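Local coordinates for periplasmic sugar-binding domain protein (Pseudomonas fluorescens Pf-5, PDB 3H75), which probably binds a carbohydrate in the periplasm, as a two-domain member of the bacterial solute-binding protein 2 family, at residues V7-G12 with R38-E43; L66-E71 with L89-S94. All blocks are in the same frame, centred on the assembly; numbering follows the deposited sequence.

Contact 1: residues V7-G12 with R38-E43; sequences VFLNPG and RILYAE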
loop_
_atom_site.group_PDB
_atom_site.type_symbol
_atom_site.label_atom_id
_atom_site.label_comp_id
_atom_site.label_asym_id
_atom_site.label_seq_id
_atom_site.Cartn_x
_atom_site.Cartn_y
_atom_site.Cartn_z
ATOM N N VAL A 7 -10.669 -9.431 13.638
ATOM C CA VAL A 7 -10.817 -10.154 12.385
ATOM C C VAL A 7 -10.501 -9.136 11.300
ATOM O O VAL A 7 -11.063 -8.036 11.290
ATOM C CB VAL A 7 -12.253 -10.688 12.169
ATOM C CG1 VAL A 7 -12.397 -11.214 10.743
ATOM C CG2 VAL A 7 -12.550 -11.805 13.161
ATOM N N PHE A 8 -9.578 -9.480 10.410
ATOM C CA PHE A 8 -9.224 -8.578 9.323
ATOM C C PHE A 8 -9.641 -9.185 8.003
ATOM O O PHE A 8 -9.310 -10.336 7.711
ATOM C CB PHE A 8 -7.711 -8.295 9.300
ATOM C CG PHE A 8 -7.255 -7.518 8.084
ATOM C CD1 PHE A 8 -7.871 -6.319 7.737
ATOM C CD2 PHE A 8 -6.216 -7.985 7.286
ATOM C CE1 PHE A 8 -7.460 -5.596 6.615
ATOM C CE2 PHE A 8 -5.796 -7.267 6.160
ATOM C CZ PHE A 8 -6.419 -6.075 5.826
ATOM N N LEU A 9 -10.379 -8.413 7.216
ATOM C CA LEU A 9 -10.827 -8.854 5.897
ATOM C C LEU A 9 -9.808 -8.343 4.876
ATOM O O LEU A 9 -9.834 -7.173 4.474
ATOM C CB LEU A 9 -12.229 -8.305 5.602
ATOM C CG LEU A 9 -13.257 -8.621 6.698
ATOM C CD1 LEU A 9 -14.623 -8.083 6.288
ATOM C CD2 LEU A 9 -13.327 -10.136 6.938
ATOM N N ASN A 10 -8.895 -9.235 4.497
ATOM C CA ASN A 10 -7.822 -8.956 3.545
ATOM C C ASN A 10 -8.399 -9.053 2.124
ATOM O O ASN A 10 -8.963 -10.078 1.748
ATOM C CB ASN A 10 -6.712 -9.998 3.751
ATOM C CG ASN A 10 -5.423 -9.625 3.066
ATOM O OD1 ASN A 10 -5.417 -9.294 1.886
ATOM N ND2 ASN A 10 -4.314 -9.680 3.807
ATOM N N PRO A 11 -8.259 -7.990 1.311
ATOM C CA PRO A 11 -8.797 -8.021 -0.055
ATOM C C PRO A 11 -8.008 -8.807 -1.098
ATOM O O PRO A 11 -8.543 -9.151 -2.159
ATOM C CB PRO A 11 -8.887 -6.539 -0.421
ATOM C CG PRO A 11 -7.698 -5.948 0.297
ATOM C CD PRO A 11 -7.684 -6.668 1.637
ATOM N N GLY A 12 -6.745 -9.098 -0.807
ATOM C CA GLY A 12 -5.936 -9.787 -1.796
ATOM C C GLY A 12 -6.033 -11.295 -1.858
ATOM O O GLY A 12 -6.879 -11.908 -1.212
ATOM N N ARG A 38 -7.566 -13.108 13.330
ATOM C CA ARG A 38 -8.000 -14.001 12.272
ATOM C C ARG A 38 -8.045 -13.173 10.993
ATOM O O ARG A 38 -8.626 -12.089 10.962
ATOM C CB ARG A 38 -9.378 -14.578 12.593
ATOM C CG ARG A 38 -9.375 -15.495 13.806
ATOM C CD ARG A 38 -10.767 -16.031 14.099
ATOM N NE ARG A 38 -11.463 -16.385 12.868
ATOM C CZ ARG A 38 -10.971 -17.187 11.929
ATOM N NH1 ARG A 38 -9.769 -17.733 12.075
ATOM N NH2 ARG A 38 -11.672 -17.429 10.834
ATOM N N ILE A 39 -7.407 -13.679 9.945
ATOM C CA ILE A 39 -7.370 -12.985 8.669
ATOM C C ILE A 39 -8.113 -13.790 7.615
ATOM O O ILE A 39 -7.797 -14.960 7.375
ATOM C CB ILE A 39 -5.913 -12.761 8.195
ATOM C CG1 ILE A 39 -5.181 -11.850 9.183
ATOM C CG2 ILE A 39 -5.908 -12.147 6.798
ATOM C CD1 ILE A 39 -3.705 -11.668 8.885
ATOM N N LEU A 40 -9.111 -13.162 7.000
ATOM C CA LEU A 40 -9.904 -13.804 5.959
ATOM C C LEU A 40 -9.576 -13.164 4.615
ATOM O O LEU A 40 -9.766 -11.963 4.432
ATOM C CB LEU A 40 -11.397 -13.631 6.243
ATOM C CG LEU A 40 -11.912 -14.094 7.607
ATOM C CD1 LEU A 40 -13.413 -13.838 7.692
ATOM C CD2 LEU A 40 -11.613 -15.572 7.796
ATOM N N TYR A 41 -9.078 -13.965 3.677
ATOM C CA TYR A 41 -8.741 -13.465 2.347
ATOM C C TYR A 41 -9.944 -13.459 1.409
ATOM O O TYR A 41 -10.719 -14.412 1.378
ATOM C CB TYR A 41 -7.634 -14.326 1.723
ATOM C CG TYR A 41 -6.247 -14.018 2.238
ATOM C CD1 TYR A 41 -5.506 -12.967 1.702
ATOM C CD2 TYR A 41 -5.675 -14.777 3.261
ATOM C CE1 TYR A 41 -4.225 -12.680 2.167
ATOM C CE2 TYR A 41 -4.395 -14.499 3.734
ATOM C CZ TYR A 41 -3.676 -13.448 3.179
ATOM O OH TYR A 41 -2.401 -13.176 3.620
ATOM N N ALA A 42 -10.085 -12.392 0.628
ATOM C CA ALA A 42 -11.183 -12.304 -0.326
ATOM C C ALA A 42 -10.816 -12.996 -1.633
ATOM O O ALA A 42 -11.683 -13.286 -2.448
ATOM C CB ALA A 42 -11.514 -10.847 -0.605
ATOM N N GLU A 43 -9.524 -13.261 -1.813
ATOM C CA GLU A 43 -8.999 -13.864 -3.036
ATOM C C GLU A 43 -9.412 -12.988 -4.222
ATOM O O GLU A 43 -9.872 -13.460 -5.270
ATOM C CB GLU A 43 -9.480 -15.319 -3.199
ATOM C CG GLU A 43 -9.152 -16.235 -2.004
ATOM C CD GLU A 43 -7.661 -16.440 -1.751
ATOM O OE1 GLU A 43 -6.826 -15.907 -2.510
ATOM O OE2 GLU A 43 -7.324 -17.151 -0.777
#
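With CG anti to its backbone N (chi1 -166°), Asn10 carries its amide along the flank of Tyr41, whose CG is anti to the carbonyl carbon (chi1 -79°). The two side chains run side by side in the same direction, with amide and ring planes 34° apart. Asn10 CG comes within 3.4 Å of Tyr41 CE1, and the Asn10 CB hydrogens form an off-centre CH-pi contact 4.2 Å from the centroid of the Tyr41 ring. The polar ends are held from helix 17-33: Asn10 ND2 donates to Trp19 O, and Tyr41 OH is hydrogen-bonded to Ser23 OG. Asn10 OD1 is used locally, accepting from Gly12 N at 3.0 Å to close an Asx turn just past the strand end. Beneath this pair, 7-10 and 38-41 are neighbouring parallel strands, the two ends of a beta-alpha-beta crossover through helix 17-33. Phe8 N donates to Arg38 O and Leu40 N to Phe8 O, both nearly along the carbonyl axis. Asn10 N, by contrast, meets Leu40 O (2.9 Å) from above the carbonyl plane, and Ala42 N then takes Asn10 O. On the face bearing Phe8 and Asn10, Ile39 CG2 lies over the rim of one Tyr41 ring face and 3.8 Å from Asn10 CB. On the face bearing Val7, Leu9 and Leu40, the two leucines lie alongside each other, Leu9 CD2 to Leu40 CD1 at 3.8 Å, and Val7 CG1 crosses obliquely to reach the same Leu40 CD1. Past the strands, Gly12 O approaches the Tyr41 ring at its edge, 3.4 Å from CD1, and receives a weak bond from Glu43 N.

Contact 2: residues L66-E71 with L89-S94; sequences LMLVNE and LFIVNS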
loop_
_atom_site.group_PDB
_atom_site.type_symbol
_atom_site.label_atom_id
_atom_site.label_comp_id
_atom_site.label_asym_id
_atom_site.label_seq_id
_atom_site.Cartn_x
_atom_site.Cartn_y
_atom_site.Cartn_z
ATOM N N LEU A 66 -13.485 -5.575 13.959
ATOM C CA LEU A 66 -13.567 -6.032 12.578
ATOM C C LEU A 66 -12.783 -4.973 11.802
ATOM O O LEU A 66 -13.146 -3.795 11.810
ATOM C CB LEU A 66 -15.024 -6.059 12.097
ATOM C CG LEU A 66 -15.485 -6.981 10.956
ATOM C CD1 LEU A 66 -16.375 -6.188 10.006
ATOM C CD2 LEU A 66 -14.304 -7.594 10.217
HETATM N N MSE A 67 -11.692 -5.384 11.166
HETATM C CA MSE A 67 -10.866 -4.470 10.391
HETATM C C MSE A 67 -11.061 -4.740 8.906
HETATM O O MSE A 67 -11.106 -5.888 8.481
HETATM C CB MSE A 67 -9.398 -4.653 10.754
HETATM C CG MSE A 67 -8.492 -3.572 10.202
HETATM SE SE MSE A 67 -6.653 -3.948 10.677
HETATM C CE MSE A 67 -6.831 -4.285 12.544
ATOM N N LEU A 68 -11.189 -3.684 8.117
ATOM C CA LEU A 68 -11.391 -3.852 6.686
ATOM C C LEU A 68 -10.797 -2.688 5.917
ATOM O O LEU A 68 -10.622 -1.594 6.459
ATOM C CB LEU A 68 -12.887 -3.946 6.363
ATOM C CG LEU A 68 -13.739 -2.746 6.803
ATOM C CD1 LEU A 68 -14.863 -2.504 5.800
ATOM C CD2 LEU A 68 -14.290 -2.995 8.201
ATOM N N VAL A 69 -10.493 -2.932 4.648
ATOM C CA VAL A 69 -9.934 -1.907 3.782
ATOM C C VAL A 69 -11.091 -1.113 3.197
ATOM O O VAL A 69 -12.133 -1.675 2.859
ATOM C CB VAL A 69 -9.115 -2.538 2.643
ATOM C CG1 VAL A 69 -8.594 -1.457 1.718
ATOM C CG2 VAL A 69 -7.956 -3.346 3.227
ATOM N N ASN A 70 -10.917 0.197 3.077
ATOM C CA ASN A 70 -11.984 1.025 2.545
ATOM C C ASN A 70 -12.100 0.927 1.028
ATOM O O ASN A 70 -11.099 0.794 0.313
ATOM C CB ASN A 70 -11.775 2.483 2.960
ATOM C CG ASN A 70 -13.068 3.271 2.981
ATOM O OD1 ASN A 70 -14.146 2.721 2.746
ATOM N ND2 ASN A 70 -12.973 4.563 3.269
ATOM N N GLU A 71 -13.343 0.977 0.560
ATOM C CA GLU A 71 -13.689 0.932 -0.856
ATOM C C GLU A 71 -15.038 1.643 -0.955
ATOM O O GLU A 71 -15.766 1.727 0.034
ATOM C CB GLU A 71 -13.810 -0.513 -1.346
ATOM C CG GLU A 71 -14.093 -0.622 -2.838
ATOM C CD GLU A 71 -14.136 -2.056 -3.325
ATOM O OE1 GLU A 71 -13.970 -2.974 -2.494
ATOM O OE2 GLU A 71 -14.336 -2.262 -4.540
ATOM N N LEU A 89 -15.571 -1.289 14.570
ATOM C CA LEU A 89 -14.988 -1.330 13.236
ATOM C C LEU A 89 -13.772 -0.440 13.085
ATOM O O LEU A 89 -13.691 0.631 13.688
ATOM C CB LEU A 89 -16.013 -0.901 12.188
ATOM C CG LEU A 89 -17.334 -1.659 12.088
ATOM C CD1 LEU A 89 -18.161 -1.057 10.962
ATOM C CD2 LEU A 89 -17.072 -3.126 11.833
ATOM N N PHE A 90 -12.833 -0.887 12.261
ATOM C CA PHE A 90 -11.633 -0.115 11.989
ATOM C C PHE A 90 -11.395 -0.171 10.485
ATOM O O PHE A 90 -11.177 -1.244 9.920
ATOM C CB PHE A 90 -10.434 -0.687 12.739
ATOM C CG PHE A 90 -9.336 0.311 12.951
ATOM C CD1 PHE A 90 -9.575 1.468 13.682
ATOM C CD2 PHE A 90 -8.074 0.107 12.405
ATOM C CE1 PHE A 90 -8.572 2.421 13.868
ATOM C CE2 PHE A 90 -7.065 1.049 12.581
ATOM C CZ PHE A 90 -7.315 2.212 13.316
ATOM N N ILE A 91 -11.460 0.995 9.849
ATOM C CA ILE A 91 -11.285 1.138 8.404
ATOM C C ILE A 91 -9.850 1.546 8.095
ATOM O O ILE A 91 -9.357 2.543 8.621
ATOM C CB ILE A 91 -12.233 2.225 7.857
ATOM C CG1 ILE A 91 -13.670 1.930 8.292
ATOM C CG2 ILE A 91 -12.118 2.308 6.343
ATOM C CD1 ILE A 91 -14.196 0.599 7.820
ATOM N N VAL A 92 -9.179 0.795 7.228
ATOM C CA VAL A 92 -7.793 1.114 6.929
ATOM C C VAL A 92 -7.432 1.381 5.481
ATOM O O VAL A 92 -8.214 1.122 4.559
ATOM C CB VAL A 92 -6.849 0.003 7.445
ATOM C CG1 VAL A 92 -7.000 -0.145 8.948
ATOM C CG2 VAL A 92 -7.157 -1.317 6.739
ATOM N N ASN A 93 -6.223 1.924 5.324
ATOM C CA ASN A 93 -5.595 2.252 4.043
ATOM C C ASN A 93 -6.071 3.504 3.304
ATOM O O ASN A 93 -5.265 4.191 2.683
ATOM C CB ASN A 93 -5.640 1.028 3.126
ATOM C CG ASN A 93 -4.716 -0.086 3.604
ATOM O OD1 ASN A 93 -4.173 -0.029 4.712
ATOM N ND2 ASN A 93 -4.537 -1.105 2.774
ATOM N N SER A 94 -7.364 3.805 3.354
ATOM C CA SER A 94 -7.874 5.006 2.700
ATOM C C SER A 94 -8.927 5.658 3.587
ATOM O O SER A 94 -9.610 4.979 4.346
ATOM C CB SER A 94 -8.460 4.687 1.311
ATOM O OG SER A 94 -9.713 4.060 1.402
HETATM O O HOH W 1 -8.618 1.688 1.244
#
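Val92 O is gripped by three donors: a straight bond from Asn70 N at 3.2 Å, lying in the carbonyl plane, and two weak ones, from Ser94 N and from water 1. The positive phi of Asn93 (76°) folds the chain back so that Ser94 N can reach this oxygen. The same water bridges the segments more firmly elsewhere, donating to Asn70 O and lying 2.6 Å from Ser94 OG. Behind this polar end, strands 66-69 and 89-93 run parallel, joined by helix 74-82 in a right-handed beta-alpha-beta unit, with Phe90 N, Leu68 N and Val92 N completing the main-chain ladder. Leu68 takes the crowded first torsion (chi1 58°), which lays its CG and CD2 alongside Ile91, Leu68 CG 3.5 Å from Ile91 CD1. Leu66 and Leu89 also run side by side, Leu89 CD2 meeting Leu66 CB and CD1. On the opposite face, Met67, present as selenomethionine, crosses Val92 at about a right angle, Met67 CG 3.9 Å from Val92 CG1, and puts the same CG at the edge of the Phe90 ring; helix 265-277 packs against Met67 and Phe90. Asn70 CB is wedged between Ile91 CG2 at 3.4 Å and Ser94 OG at 3.0 Å, a tight fit. A glycine here would remove that wedge and would probably loosen the hold between the loop after strand 66-69 and Ser94. Asn93 OD1 is fixed by Tyr22 OH from helix 17-33. Since Asn70 O and Val92 O can only accept, the polar tip beyond the apolar strand body depends on Asn70 N and water 1, which also pairs with Ser94 OG, to join the loop ends.

In the fold
Contacts 1 and 2 lie in one parallel sheet with centres 11 Å apart, and strands 5-10 and 65-69 join them as direct neighbours. Two probable hydrogen bonds stitch this seam, Val7 O to Met67 N at 2.7 Å and Leu9 N to Met67 O at 2.9 Å. The four strands thus run in the order 36-41, 5-10, 65-69, 88-93, consistent with the Rossmann-like domain of type I periplasmic binding proteins, in which the C-terminal strand ends face the ligand cleft. The side chains of Pro11 and Val69 each come within about 4 Å (nearest atoms) of a bound sulfate, and that of Asn93 within about 5 Å (nearest atoms) of a glycerol; these probably come from the crystallisation liquor but may mark a pocket.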